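PDB 6NOR: putative NAD dependent dehydrogenase from Micromonospora echinospora, which binds NAD and is probably an NAD-dependent oxidoreductase of gentamicin biosynthesis. Local coordinates for residues A[75-78]-A[79-83]. Numbering follows the deposited sequence.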
ATOM      1  N   THR A  75     -13.403   1.655 -47.226  1.00 26.96           N
ATOM      2  CA  THR A  75     -12.878   2.972 -46.932  1.00 25.83           C
ATOM      3  C   THR A  75     -14.002   3.979 -47.016  1.00 25.62           C
ATOM      4  O   THR A  75     -13.817   5.153 -46.748  1.00 32.37           O
ATOM      5  CB  THR A  75     -11.746   3.365 -47.895  1.00 24.66           C
ATOM      6  OG1 THR A  75     -12.214   3.261 -49.238  1.00 27.35           O
ATOM      7  CG2 THR A  75     -10.566   2.438 -47.730  1.00 23.59           C
ATOM      8  N   THR A  76     -15.184   3.499 -47.354  1.00 26.44           N
ATOM      9  CA  THR A  76     -16.347   4.350 -47.551  1.00 27.94           C
ATOM     10  C   THR A  76     -17.435   3.995 -46.565  1.00 29.50           C
ATOM     11  O   THR A  76     -18.004   2.915 -46.637  1.00 33.78           O
ATOM     12  CB  THR A  76     -16.929   4.198 -48.978  1.00 34.34           C
ATOM     13  OG1 THR A  76     -15.884   4.301 -49.946  1.00 38.45           O
ATOM     14  CG2 THR A  76     -17.981   5.247 -49.247  1.00 34.77           C
ATOM     15  N   LEU A  77     -17.744   4.916 -45.667  1.00 29.70           N
ATOM     16  CA  LEU A  77     -18.823   4.725 -44.714  1.00 29.56           C
ATOM     17  C   LEU A  77     -20.132   4.333 -45.402  1.00 36.39           C
ATOM     18  O   LEU A  77     -20.935   3.587 -44.855  1.00 39.59           O
ATOM     19  CB  LEU A  77     -19.015   5.999 -43.876  1.00 27.00           C
ATOM     20  CG  LEU A  77     -20.126   5.914 -42.832  1.00 28.51           C
ATOM     21  CD1 LEU A  77     -19.799   4.828 -41.820  1.00 25.71           C
ATOM     22  CD2 LEU A  77     -20.348   7.247 -42.133  1.00 29.31           C
ATOM     23  N   ASP A  78     -20.331   4.819 -46.620  1.00 39.07           N
ATOM     24  CA  ASP A  78     -21.581   4.595 -47.330  1.00 39.15           C
ATOM     25  C   ASP A  78     -21.765   3.155 -47.769  1.00 29.62           C
ATOM     26  O   ASP A  78     -22.891   2.687 -47.889  1.00 27.22           O
ATOM     27  CB  ASP A  78     -21.674   5.521 -48.540  1.00 49.44           C
ATOM     28  CG  ASP A  78     -22.351   6.839 -48.208  1.00 61.12           C
ATOM     29  OD1 ASP A  78     -23.282   6.831 -47.373  1.00 67.21           O
ATOM     30  OD2 ASP A  78     -21.949   7.883 -48.770  1.00 64.75           O
ATOM     31  N   GLU A  79     -20.666   2.455 -48.011  1.00 29.39           N
ATOM     32  CA  GLU A  79     -20.761   1.063 -48.399  1.00 32.98           C
ATOM     33  C   GLU A  79     -21.345   0.243 -47.240  1.00 32.69           C
ATOM     34  O   GLU A  79     -22.243  -0.572 -47.434  1.00 36.31           O
ATOM     35  CB  GLU A  79     -19.397   0.523 -48.828  1.00 34.17           C
ATOM     36  CG  GLU A  79     -19.469  -0.872 -49.408  1.00 38.25           C
ATOM     37  CD  GLU A  79     -18.172  -1.329 -50.044  1.00 44.98           C
ATOM     38  OE1 GLU A  79     -18.165  -2.411 -50.659  1.00 51.81           O
ATOM     39  OE2 GLU A  79     -17.159  -0.617 -49.928  1.00 46.26           O
ATOM     40  N   ALA A  80     -20.860   0.500 -46.028  1.00 30.23           N
ATOM     41  CA  ALA A  80     -21.338  -0.204 -44.845  1.00 27.29           C
ATOM     42  C   ALA A  80     -22.776   0.156 -44.528  1.00 28.55           C
ATOM     43  O   ALA A  80     -23.528  -0.673 -44.027  1.00 32.97           O
ATOM     44  CB  ALA A  80     -20.445   0.106 -43.634  1.00 25.41           C
ATOM     45  N   LEU A  81     -23.151   1.401 -44.796  1.00 26.65           N
ATOM     46  CA  LEU A  81     -24.496   1.865 -44.509  1.00 23.65           C
ATOM     47  C   LEU A  81     -25.476   1.380 -45.588  1.00 30.27           C
ATOM     48  O   LEU A  81     -26.687   1.492 -45.429  1.00 31.07           O
ATOM     49  CB  LEU A  81     -24.533   3.385 -44.415  1.00 22.01           C
ATOM     50  CG  LEU A  81     -23.848   4.002 -43.188  1.00 27.11           C
ATOM     51  CD1 LEU A  81     -23.754   5.524 -43.311  1.00 27.90           C
ATOM     52  CD2 LEU A  81     -24.566   3.618 -41.899  1.00 23.53           C
ATOM     53  N   ALA A  82     -24.946   0.852 -46.683  1.00 30.83           N
ATOM     54  CA  ALA A  82     -25.792   0.303 -47.735  1.00 34.65           C
ATOM     55  C   ALA A  82     -26.161  -1.132 -47.387  1.00 40.32           C
ATOM     56  O   ALA A  82     -27.012  -1.742 -48.023  1.00 45.10           O
ATOM     57  CB  ALA A  82     -25.098   0.365 -49.070  1.00 29.80           C
ATOM     58  N   ASP A  83     -25.501  -1.655 -46.363  1.00 37.92           N
ATOM     59  CA  ASP A  83     -25.781  -2.980 -45.846  1.00 31.61           C
ATOM     60  C   ASP A  83     -26.925  -2.882 -44.857  1.00 31.34           C
ATOM     61  O   ASP A  83     -26.756  -2.377 -43.758  1.00 33.90           O
ATOM     62  CB  ASP A  83     -24.529  -3.553 -45.190  1.00 34.59           C
ATOM     63  CG  ASP A  83     -24.707  -4.979 -44.687  1.00 35.11           C
ATOM     64  OD1 ASP A  83     -25.851  -5.418 -44.456  1.00 35.05           O
ATOM     65  OD2 ASP A  83     -23.672  -5.651 -44.478  1.00 33.82           O
TER
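Leu77 and Leu81 meet one turn apart on the short helix 77-81, with CD1 of Leu81 lying 3.7 Å from CG of Leu77 and 4.0 Å from its CD2. The two side chains slant across each other. CG of Leu77 swings anti to its own N (chi1 -180°), which brings the branch point beside the carbonyl carbon and within range of the later leucine. Leu81 also rests on backbone, its CG 3.4 Å from the carbonyl oxygen of Leu77. That same oxygen accepts the i to i+4 helical bond from Leu81 N at 3.1 Å. One residue earlier, Thr76 O receives Glu79 N at 3.0 Å, a bent bond whose donor sits well above the carbonyl plane. Thr76 sits at the N-cap, but its hydroxyl does not cap the helix. Glu79 runs out extended, and its OE2 is hydrogen-bonded to Thr74 OG1, which also accepts from Thr76 N. Both leucines touch Gln104 of helix 98-107, and Leu77 reaches Ile101 as well; an alanine in place of Leu81 would probably open a gap beside Leu77 and Gln104. Ala80 packs instead on Trp53 and Val55 of strand 49-55. This is the short helix linking edge strand 72-74 to central strand 86-91, the crossover between the halves of the NAD-binding Rossmann fold.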